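Local structure of outer surface protein (1X7F) at residues Phe76-Ile80 / Glu114-Asp118; Asn172-Phe178 / Asp218-Glu224; Glu301-Thr307 / Glu344-Lys350. The protein is of unknown function but probably hydrolyses 6-phospho-N-acetylmuramic acid glycosides, pairing a parallel beta/alpha barrel with a second, mixed-sheet domain. One frame throughout, in Å; residues are numbered along the deposited sequence.

In the fold
Contacts 1 and 2 both belong to the parallel eight-stranded beta/alpha barrel, and contact 3 to the mixed sheet that follows it in the chain. Within the barrel the two differ in kind: contact 1 packs helix 74-85 against the end of helix 110-115 on the outer layer, whereas contact 2 joins the loops after strands 167-170 and 201-204. Their centres lie 27 Å apart, with about 13 Å between nearest atoms. Contact 3 is 34 Å from contact 2 and 51 Å from contact 1, centre to centre. In barrels of this type the loops after the strands usually border the active site, so contact 2 probably lies on the side where a substrate pocket would be expected, though no ligand marks it.

Contact 1 of 3, residues Phe76-Ile80 / Glu114-Asp118; sequences FKEII and ELGAD
In the outer helical layer of the beta/alpha barrel, I80 and K77 of helix 74-85 pack against the C-terminal end of helix 110-115, where a Schellman motif with G116 as its C-prime residue turns the chain toward strand 119-122. I80 CD1, at the end of the CG1 branch, meets the L115 side chain 3.8 Å from L115 CB, while I80 CG2 lies against the carbonyl oxygens of L115 and, just past the last helical residue, G116 (3.3 Å from G116 O). L115 CD1 also reaches F76 CB, at 4.0 Å, and the leucine continues inward to L92 of strand 89-94, joining the helix layer to the sheet. K77 runs along the outer side of this apolar patch. Its CG stands opposite the backbone nitrogen (chi1 -151°), and bends at chi3 and chi4 bring K77 NZ back to E114 O, a hydrogen bond of 2.8 Å. The ammonium arrives from above the carbonyl plane, 63° out of it, with a C=O...N angle of 116°. K77 thus serves a main-chain acceptor rather than the E114 carboxylate, whose OE1 is 6.1 Å from K77 NZ. A positive charge at the negative end of a helix dipole would probably be favourable here.

Contact 2 of 3, residues Asn172-Phe178 / Asp218-Glu224; sequences NFYPQKF and DGLCTLE
F173 and L220 form the apolar part of a contact between two loops of the beta/alpha barrel, one following strand 167-170 and the other strand 201-204. Their side chains run side by side, and L220 CB lies over one face of the F173 ring, 4.2 Å from its centroid and 17° off the normal, a CH-pi contact. The F173 ring takes this place because its CG sits between the backbone nitrogen and the carbonyl carbon (chi1 57°). L220 CD2 reaches past it to P175 CB at 3.8 Å.

Polar bonds pin the loops at both ends of this patch. T222 OG1 donates to N172 O at 2.7 Å, and the same hydroxyl is also bonded to F203 N. At the other end D218 binds the turn around P175 twice: its backbone N gives a hydrogen bond to P175 O in the carbonyl plane, while D218 OD2 receives K177 N at 2.8 Å. That second bond is nearly straight, 168° at the hydrogen, and uses the anti lone pair of the carboxylate oxygen.

Farther out, the F173 ring also meets F203 of strand 201-204 edge-to-face. R227 draws the loops together from outside: its NE makes a salt bridge with E224 OE2, and its NH1 and NH2 donate to D218 O and Y174 O. The bond from R227 NH2 would probably temper the closeness of Y174 O to G219 O, two acceptors only 3.0 Å apart. E224 is held in turn by G180 N at OE1, and its chain, bent at chi2, lays E224 OE2 2.8 Å from F178 N, a weak hydrogen bond.

Contact 3 of 3, residues Glu301-Thr307 / Glu344-Lys350; sequences EYMVRST and ELQIILK
R305 and E344 face each other across the dense end of the contact. The arginine grips the carboxylate side-on in a salt bridge. R305 NE meets E344 OE2 at 2.9 Å, in the guanidinium plane but above the carboxylate plane, and R305 NH2 reaches E344 OE1 on its syn lone pair at 2.8 Å; the two groups are turned 46° apart. In the modelled conformer of Q346, one of two, its NE2 reaches E344 OE2 from the opposite face, giving this oxygen a second donor. The M303 chain, bent at chi2 and chi3, carries CE toward Q346 OE1 of that same conformer, which K358 also engages. Beneath these side chains lies an antiparallel ladder in which strand 303-306 forms one edge of the mixed sheet: V304 and I347 exchange backbone bonds, and S306 N donates to L345 O. V304 and I347 turn to the other face, where both touch F381. Past M303 and I348 the strands give way to a looser, more exposed end. There Y302 O accepts from both L349 N (2.8 Å) and K350 N (3.3 Å), and the K350 chain passes over the Y302 ring with CD 4.2 Å above its plane. Beyond the ring, a water accepts from K350 NZ at 2.8 Å and donates weakly to E301 OE2.

Contact 1 of 3, residues Phe76-Ile80 / Glu114-Asp118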
loop_
_atom_site.group_PDB
_atom_site.type_symbol
_atom_site.label_atom_id
_atom_site.label_comp_id
_atom_site.label_asym_id
_atom_site.label_seq_id
_atom_site.Cartn_x
_atom_site.Cartn_y
_atom_site.Cartn_z
ATOM N N PHE A 76 1.282 24.959 14.339
ATOM C CA PHE A 76 0.420 23.939 13.734
ATOM C C PHE A 76 -0.373 24.566 12.583
ATOM O O PHE A 76 -0.589 23.934 11.558
ATOM C CB PHE A 76 -0.540 23.337 14.768
ATOM C CG PHE A 76 -0.083 22.018 15.338
ATOM C CD1 PHE A 76 -0.345 20.822 14.667
ATOM C CD2 PHE A 76 0.588 21.966 16.557
ATOM C CE1 PHE A 76 0.071 19.594 15.194
ATOM C CE2 PHE A 76 1.012 20.747 17.092
ATOM C CZ PHE A 76 0.748 19.556 16.410
ATOM N N LYS A 77 -0.783 25.819 12.766
ATOM C CA LYS A 77 -1.507 26.581 11.750
ATOM C C LYS A 77 -0.648 26.897 10.520
ATOM O O LYS A 77 -1.152 26.868 9.378
ATOM C CB LYS A 77 -2.035 27.884 12.353
ATOM C CG LYS A 77 -3.304 28.406 11.723
ATOM C CD LYS A 77 -3.645 29.771 12.302
ATOM C CE LYS A 77 -5.142 29.934 12.503
ATOM N NZ LYS A 77 -5.657 28.996 13.548
ATOM N N GLU A 78 0.632 27.214 10.760
ATOM C CA GLU A 78 1.574 27.471 9.673
ATOM C C GLU A 78 1.848 26.193 8.881
ATOM O O GLU A 78 1.700 26.168 7.655
ATOM C CB GLU A 78 2.882 28.063 10.209
ATOM C CG GLU A 78 3.920 28.346 9.129
ATOM C CD GLU A 78 5.022 29.304 9.580
ATOM O OE1 GLU A 78 5.195 29.511 10.803
ATOM O OE2 GLU A 78 5.724 29.851 8.696
ATOM N N ILE A 79 2.240 25.139 9.596
ATOM C CA ILE A 79 2.492 23.836 8.997
ATOM C C ILE A 79 1.291 23.368 8.169
ATOM O O ILE A 79 1.461 22.972 7.013
ATOM C CB ILE A 79 2.881 22.783 10.076
ATOM C CG1 ILE A 79 4.221 23.143 10.727
ATOM C CG2 ILE A 79 2.980 21.405 9.459
ATOM C CD1 ILE A 79 4.461 22.482 12.072
ATOM N N ILE A 80 0.091 23.434 8.754
ATOM C CA ILE A 80 -1.141 22.985 8.086
ATOM C C ILE A 80 -1.478 23.836 6.853
ATOM O O ILE A 80 -1.973 23.314 5.844
ATOM C CB ILE A 80 -2.338 22.919 9.079
ATOM C CG1 ILE A 80 -2.162 21.747 10.050
ATOM C CG2 ILE A 80 -3.657 22.770 8.332
ATOM C CD1 ILE A 80 -3.099 21.763 11.255
ATOM N N GLU A 114 -10.307 25.695 12.790
ATOM C CA GLU A 114 -9.467 26.896 12.839
ATOM C C GLU A 114 -8.004 26.624 12.484
ATOM O O GLU A 114 -7.332 27.486 11.911
ATOM C CB GLU A 114 -9.560 27.583 14.213
ATOM C CG GLU A 114 -10.959 28.032 14.630
ATOM C CD GLU A 114 -11.518 29.175 13.784
ATOM O OE1 GLU A 114 -11.720 28.993 12.554
ATOM O OE2 GLU A 114 -11.778 30.254 14.358
ATOM N N LEU A 115 -7.516 25.434 12.834
ATOM C CA LEU A 115 -6.170 25.007 12.441
ATOM C C LEU A 115 -6.046 24.814 10.935
ATOM O O LEU A 115 -4.996 25.090 10.355
ATOM C CB LEU A 115 -5.769 23.704 13.141
ATOM C CG LEU A 115 -5.376 23.722 14.617
ATOM C CD1 LEU A 115 -4.480 22.530 14.891
ATOM C CD2 LEU A 115 -4.680 25.027 15.022
ATOM N N GLY A 116 -7.124 24.341 10.316
ATOM C CA GLY A 116 -7.149 24.067 8.876
ATOM C C GLY A 116 -7.101 22.581 8.576
ATOM O O GLY A 116 -6.820 22.169 7.444
ATOM N N ALA A 117 -7.347 21.778 9.611
ATOM C CA ALA A 117 -7.433 20.331 9.487
ATOM C C ALA A 117 -8.664 19.950 8.674
ATOM O O ALA A 117 -9.679 20.651 8.694
ATOM C CB ALA A 117 -7.486 19.693 10.856
ATOM N N ASP A 118 -8.560 18.837 7.957
ATOM C CA ASP A 118 -9.626 18.356 7.081
ATOM C C ASP A 118 -10.484 17.315 7.781
ATOM O O ASP A 118 -11.602 17.019 7.345
ATOM C CB ASP A 118 -9.020 17.781 5.797
ATOM C CG ASP A 118 -8.376 18.850 4.933
ATOM O OD1 ASP A 118 -9.122 19.586 4.259
ATOM O OD2 ASP A 118 -7.144 19.039 4.870
#

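Contact 2 of 3, residues Asn172-Phe178 / Asp218-Glu224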
loop_
_atom_site.group_PDB
_atom_site.type_symbol
_atom_site.label_atom_id
_atom_site.label_comp_id
_atom_site.label_asym_id
_atom_site.label_seq_id
_atom_site.Cartn_x
_atom_site.Cartn_y
_atom_site.Cartn_z
ATOM N N ASN A 172 -4.528 1.465 12.944
ATOM C CA ASN A 172 -3.449 1.855 13.858
ATOM C C ASN A 172 -2.101 1.483 13.256
ATOM O O ASN A 172 -2.020 0.676 12.325
ATOM C CB ASN A 172 -3.556 1.142 15.205
ATOM C CG ASN A 172 -4.562 1.769 16.144
ATOM O OD1 ASN A 172 -4.725 2.989 16.206
ATOM N ND2 ASN A 172 -5.230 0.922 16.919
ATOM N N PHE A 173 -1.033 2.065 13.792
ATOM C CA PHE A 173 0.292 1.528 13.537
ATOM C C PHE A 173 0.800 1.004 14.869
ATOM O O PHE A 173 0.180 1.270 15.903
ATOM C CB PHE A 173 1.250 2.533 12.863
ATOM C CG PHE A 173 1.448 3.835 13.619
ATOM C CD1 PHE A 173 1.880 3.848 14.940
ATOM C CD2 PHE A 173 1.283 5.060 12.955
ATOM C CE1 PHE A 173 2.093 5.035 15.623
ATOM C CE2 PHE A 173 1.492 6.265 13.615
ATOM C CZ PHE A 173 1.891 6.258 14.966
ATOM N N TYR A 174 1.908 0.253 14.838
ATOM C CA TYR A 174 2.376 -0.486 16.027
ATOM C C TYR A 174 3.878 -0.318 16.252
ATOM O O TYR A 174 4.690 -0.959 15.562
ATOM C CB TYR A 174 1.949 -1.964 15.927
ATOM C CG TYR A 174 0.450 -2.077 15.940
ATOM C CD1 TYR A 174 -0.287 -2.013 14.749
ATOM C CD2 TYR A 174 -0.250 -2.172 17.156
ATOM C CE1 TYR A 174 -1.693 -2.058 14.769
ATOM C CE2 TYR A 174 -1.647 -2.233 17.186
ATOM C CZ TYR A 174 -2.353 -2.168 15.991
ATOM O OH TYR A 174 -3.730 -2.221 16.020
ATOM N N PRO A 175 4.230 0.576 17.188
ATOM C CA PRO A 175 5.629 0.918 17.495
ATOM C C PRO A 175 6.416 -0.207 18.137
ATOM O O PRO A 175 7.643 -0.215 18.020
ATOM C CB PRO A 175 5.498 2.069 18.523
ATOM C CG PRO A 175 4.083 2.576 18.341
ATOM C CD PRO A 175 3.287 1.356 18.020
ATOM N N GLN A 176 5.732 -1.105 18.857
ATOM C CA GLN A 176 6.390 -2.246 19.496
ATOM C C GLN A 176 6.497 -3.421 18.514
ATOM O O GLN A 176 5.491 -3.872 17.969
ATOM C CB GLN A 176 5.666 -2.677 20.790
ATOM C CG GLN A 176 6.370 -3.839 21.501
ATOM C CD GLN A 176 5.628 -4.396 22.709
ATOM O OE1 GLN A 176 5.843 -5.544 23.087
ATOM N NE2 GLN A 176 4.764 -3.592 23.314
ATOM N N LYS A 177 7.715 -3.913 18.289
ATOM C CA LYS A 177 7.919 -5.068 17.400
ATOM C C LYS A 177 7.032 -6.271 17.818
ATOM O O LYS A 177 6.806 -6.521 19.011
ATOM C CB LYS A 177 9.409 -5.457 17.274
ATOM C CG LYS A 177 10.096 -5.775 18.585
ATOM C CD LYS A 177 11.309 -6.693 18.410
ATOM C CE LYS A 177 12.527 -5.981 17.874
ATOM N NZ LYS A 177 13.756 -6.710 18.310
ATOM N N PHE A 178 6.511 -6.964 16.806
ATOM C CA PHE A 178 5.681 -8.148 16.972
ATOM C C PHE A 178 4.261 -7.883 17.491
ATOM O O PHE A 178 3.505 -8.834 17.718
ATOM C CB PHE A 178 6.399 -9.219 17.801
ATOM C CG PHE A 178 7.634 -9.799 17.123
ATOM C CD1 PHE A 178 8.897 -9.644 17.691
ATOM C CD2 PHE A 178 7.525 -10.530 15.937
ATOM C CE1 PHE A 178 10.033 -10.210 17.102
ATOM C CE2 PHE A 178 8.659 -11.083 15.327
ATOM C CZ PHE A 178 9.918 -10.927 15.920
ATOM N N ASP A 218 9.918 0.788 17.054
ATOM C CA ASP A 218 10.477 -0.351 16.305
ATOM C C ASP A 218 10.001 -0.316 14.860
ATOM O O ASP A 218 9.957 -1.352 14.192
ATOM C CB ASP A 218 10.077 -1.706 16.932
ATOM C CG ASP A 218 10.564 -1.874 18.354
ATOM O OD1 ASP A 218 11.583 -1.256 18.723
ATOM O OD2 ASP A 218 9.995 -2.610 19.190
ATOM N N GLY A 219 9.634 0.873 14.389
ATOM C CA GLY A 219 8.967 1.041 13.113
ATOM C C GLY A 219 7.474 1.212 13.297
ATOM O O GLY A 219 6.890 0.690 14.250
ATOM N N LEU A 220 6.849 1.934 12.371
ATOM C CA LEU A 220 5.453 2.347 12.516
ATOM C C LEU A 220 4.611 1.885 11.331
ATOM O O LEU A 220 4.319 2.656 10.413
ATOM C CB LEU A 220 5.356 3.880 12.710
ATOM C CG LEU A 220 6.141 4.505 13.877
ATOM C CD1 LEU A 220 5.832 5.992 14.018
ATOM C CD2 LEU A 220 5.836 3.805 15.212
ATOM N N CYS A 221 4.243 0.609 11.339
ATOM C CA CYS A 221 3.394 0.049 10.289
ATOM C C CYS A 221 2.201 -0.633 10.933
ATOM O O CYS A 221 2.189 -0.868 12.146
ATOM C CB CYS A 221 4.180 -0.956 9.435
ATOM S SG CYS A 221 5.009 -2.206 10.439
ATOM N N THR A 222 1.196 -0.935 10.115
ATOM C CA THR A 222 -0.020 -1.608 10.569
ATOM C C THR A 222 0.133 -3.132 10.637
ATOM O O THR A 222 -0.158 -3.745 11.669
ATOM C CB THR A 222 -1.182 -1.259 9.631
ATOM O OG1 THR A 222 -1.508 0.132 9.765
ATOM C CG2 THR A 222 -2.453 -2.000 10.064
ATOM N N LEU A 223 0.554 -3.737 9.529
ATOM C CA LEU A 223 0.778 -5.187 9.473
ATOM C C LEU A 223 2.124 -5.499 10.095
ATOM O O LEU A 223 3.135 -4.854 9.760
ATOM C CB LEU A 223 0.762 -5.699 8.018
ATOM C CG LEU A 223 -0.613 -6.010 7.424
ATOM C CD1 LEU A 223 -0.586 -5.957 5.881
ATOM C CD2 LEU A 223 -1.184 -7.357 7.933
ATOM N N GLU A 224 2.156 -6.494 10.973
ATOM C CA GLU A 224 3.433 -6.887 11.566
ATOM C C GLU A 224 4.430 -7.329 10.498
ATOM O O GLU A 224 5.616 -7.002 10.589
ATOM C CB GLU A 224 3.258 -7.977 12.646
ATOM C CG GLU A 224 4.545 -8.329 13.383
ATOM C CD GLU A 224 5.230 -7.106 13.980
ATOM O OE1 GLU A 224 4.517 -6.180 14.424
ATOM O OE2 GLU A 224 6.487 -7.066 14.032
#

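Contact 3 of 3, residues Glu301-Thr307 / Glu344-Lys350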
loop_
_atom_site.group_PDB
_atom_site.type_symbol
_atom_site.label_atom_id
_atom_site.label_comp_id
_atom_site.label_asym_id
_atom_site.label_seq_id
_atom_site.Cartn_x
_atom_site.Cartn_y
_atom_site.Cartn_z
ATOM N N GLU A 301 -2.090 -24.320 -9.899
ATOM C CA GLU A 301 -1.390 -23.892 -8.678
ATOM C C GLU A 301 0.130 -23.897 -8.835
ATOM O O GLU A 301 0.843 -23.418 -7.958
ATOM C CB GLU A 301 -1.814 -24.720 -7.455
ATOM C CG GLU A 301 -1.438 -26.202 -7.517
ATOM C CD GLU A 301 -2.044 -27.006 -6.375
ATOM O OE1 GLU A 301 -2.237 -26.420 -5.287
ATOM O OE2 GLU A 301 -2.341 -28.213 -6.554
ATOM N N TYR A 302 0.618 -24.409 -9.965
ATOM C CA TYR A 302 2.050 -24.538 -10.194
ATOM C C TYR A 302 2.695 -23.315 -10.821
ATOM O O TYR A 302 3.893 -23.105 -10.679
ATOM C CB TYR A 302 2.358 -25.804 -11.027
ATOM C CG TYR A 302 2.178 -27.080 -10.229
ATOM C CD1 TYR A 302 0.933 -27.726 -10.173
ATOM C CD2 TYR A 302 3.243 -27.627 -9.502
ATOM C CE1 TYR A 302 0.753 -28.895 -9.420
ATOM C CE2 TYR A 302 3.085 -28.807 -8.763
ATOM C CZ TYR A 302 1.837 -29.430 -8.716
ATOM O OH TYR A 302 1.667 -30.586 -7.979
ATOM N N MET A 303 1.912 -22.511 -11.527
ATOM C CA MET A 303 2.468 -21.348 -12.209
ATOM C C MET A 303 1.398 -20.376 -12.687
ATOM O O MET A 303 0.226 -20.740 -12.870
ATOM C CB MET A 303 3.417 -21.762 -13.355
ATOM C CG MET A 303 2.763 -22.005 -14.724
ATOM S SD MET A 303 2.227 -23.690 -15.006
ATOM C CE MET A 303 3.716 -24.567 -15.378
ATOM N N VAL A 304 1.811 -19.126 -12.854
ATOM C CA VAL A 304 0.992 -18.112 -13.497
ATOM C C VAL A 304 1.290 -18.232 -14.982
ATOM O O VAL A 304 2.444 -18.119 -15.383
ATOM C CB VAL A 304 1.384 -16.702 -12.994
ATOM C CG1 VAL A 304 0.708 -15.598 -13.835
ATOM C CG2 VAL A 304 1.059 -16.548 -11.521
ATOM N N ARG A 305 0.265 -18.487 -15.786
ATOM C CA ARG A 305 0.408 -18.623 -17.235
ATOM C C ARG A 305 -0.071 -17.358 -17.938
ATOM O O ARG A 305 -1.258 -17.007 -17.869
ATOM C CB ARG A 305 -0.413 -19.795 -17.773
ATOM C CG ARG A 305 -0.135 -21.151 -17.122
ATOM C CD ARG A 305 -0.985 -22.283 -17.710
ATOM N NE ARG A 305 -0.693 -22.534 -19.128
ATOM C CZ ARG A 305 -1.535 -23.116 -19.974
ATOM N NH1 ARG A 305 -2.727 -23.525 -19.548
ATOM N NH2 ARG A 305 -1.192 -23.300 -21.252
ATOM N N SER A 306 0.850 -16.701 -18.630
ATOM C CA SER A 306 0.524 -15.534 -19.433
ATOM C C SER A 306 0.386 -15.996 -20.889
ATOM O O SER A 306 1.348 -15.982 -21.662
ATOM C CB SER A 306 1.614 -14.465 -19.257
ATOM O OG SER A 306 1.298 -13.283 -19.972
ATOM N N THR A 307 -0.824 -16.418 -21.252
ATOM C CA THR A 307 -1.051 -17.162 -22.500
ATOM C C THR A 307 -1.228 -16.316 -23.747
ATOM O O THR A 307 -0.922 -16.775 -24.843
ATOM C CB THR A 307 -2.240 -18.145 -22.366
ATOM O OG1 THR A 307 -3.386 -17.444 -21.855
ATOM C CG2 THR A 307 -1.928 -19.253 -21.323
ATOM N N GLU A 344 5.148 -19.092 -24.477
ATOM C CA GLU A 344 4.290 -18.946 -23.301
ATOM C C GLU A 344 5.183 -18.566 -22.140
ATOM O O GLU A 344 6.108 -19.305 -21.791
ATOM C CB GLU A 344 3.458 -20.216 -22.974
ATOM C CG GLU A 344 2.614 -20.092 -21.698
ATOM C CD GLU A 344 1.681 -21.279 -21.439
ATOM O OE1 GLU A 344 0.803 -21.570 -22.268
ATOM O OE2 GLU A 344 1.795 -21.916 -20.375
ATOM N N LEU A 345 4.908 -17.399 -21.567
ATOM C CA LEU A 345 5.619 -16.905 -20.401
ATOM C C LEU A 345 4.907 -17.379 -19.135
ATOM O O LEU A 345 3.680 -17.329 -19.052
ATOM C CB LEU A 345 5.689 -15.369 -20.430
ATOM C CG LEU A 345 6.440 -14.682 -19.281
ATOM C CD1 LEU A 345 7.197 -13.476 -19.805
ATOM C CD2 LEU A 345 5.515 -14.279 -18.094
ATOM N N GLN A 346 5.690 -17.840 -18.162
ATOM C CA GLN A 346 5.155 -18.312 -16.895
ATOM C C GLN A 346 5.953 -17.735 -15.747
ATOM O O GLN A 346 7.119 -17.377 -15.908
ATOM C CB GLN A 346 5.203 -19.845 -16.816
ATOM C CG GLN A 346 4.478 -20.573 -17.944
ATOM C CD GLN A 346 4.806 -22.055 -17.987
ATOM O OE1 GLN A 346 5.686 -22.530 -17.249
ATOM N NE2 GLN A 346 4.109 -22.793 -18.855
ATOM N N ILE A 347 5.307 -17.628 -14.594
ATOM C CA ILE A 347 5.995 -17.345 -13.356
ATOM C C ILE A 347 5.692 -18.549 -12.472
ATOM O O ILE A 347 4.540 -18.919 -12.305
ATOM C CB ILE A 347 5.536 -16.002 -12.703
ATOM C CG1 ILE A 347 5.709 -14.828 -13.685
ATOM C CG2 ILE A 347 6.332 -15.761 -11.395
ATOM C CD1 ILE A 347 5.423 -13.455 -13.083
ATOM N N ILE A 348 6.739 -19.188 -11.964
ATOM C CA ILE A 348 6.586 -20.426 -11.218
ATOM C C ILE A 348 6.066 -20.124 -9.809
ATOM O O ILE A 348 6.532 -19.182 -9.163
ATOM C CB ILE A 348 7.945 -21.212 -11.187
ATOM C CG1 ILE A 348 8.514 -21.424 -12.610
ATOM C CG2 ILE A 348 7.795 -22.550 -10.462
ATOM C CD1 ILE A 348 7.499 -21.939 -13.673
ATOM N N LEU A 349 5.093 -20.919 -9.358
ATOM C CA LEU A 349 4.516 -20.793 -8.024
ATOM C C LEU A 349 4.947 -21.918 -7.095
ATOM O O LEU A 349 5.053 -21.703 -5.892
ATOM C CB LEU A 349 2.981 -20.739 -8.092
ATOM C CG LEU A 349 2.382 -19.571 -8.876
ATOM C CD1 LEU A 349 0.866 -19.755 -9.028
ATOM C CD2 LEU A 349 2.707 -18.230 -8.216
ATOM N N LYS A 350 5.191 -23.106 -7.663
ATOM C CA LYS A 350 5.576 -24.318 -6.920
ATOM C C LYS A 350 6.660 -25.068 -7.696
ATOM O O LYS A 350 6.681 -25.045 -8.930
ATOM C CB LYS A 350 4.391 -25.293 -6.760
ATOM C CG LYS A 350 3.211 -24.799 -5.966
ATOM C CD LYS A 350 2.116 -25.890 -5.821
ATOM C CE LYS A 350 2.708 -27.196 -5.302
ATOM N NZ LYS A 350 1.801 -27.943 -4.402
HETATM O O HOH W 1 -0.356 -29.753 -4.721
#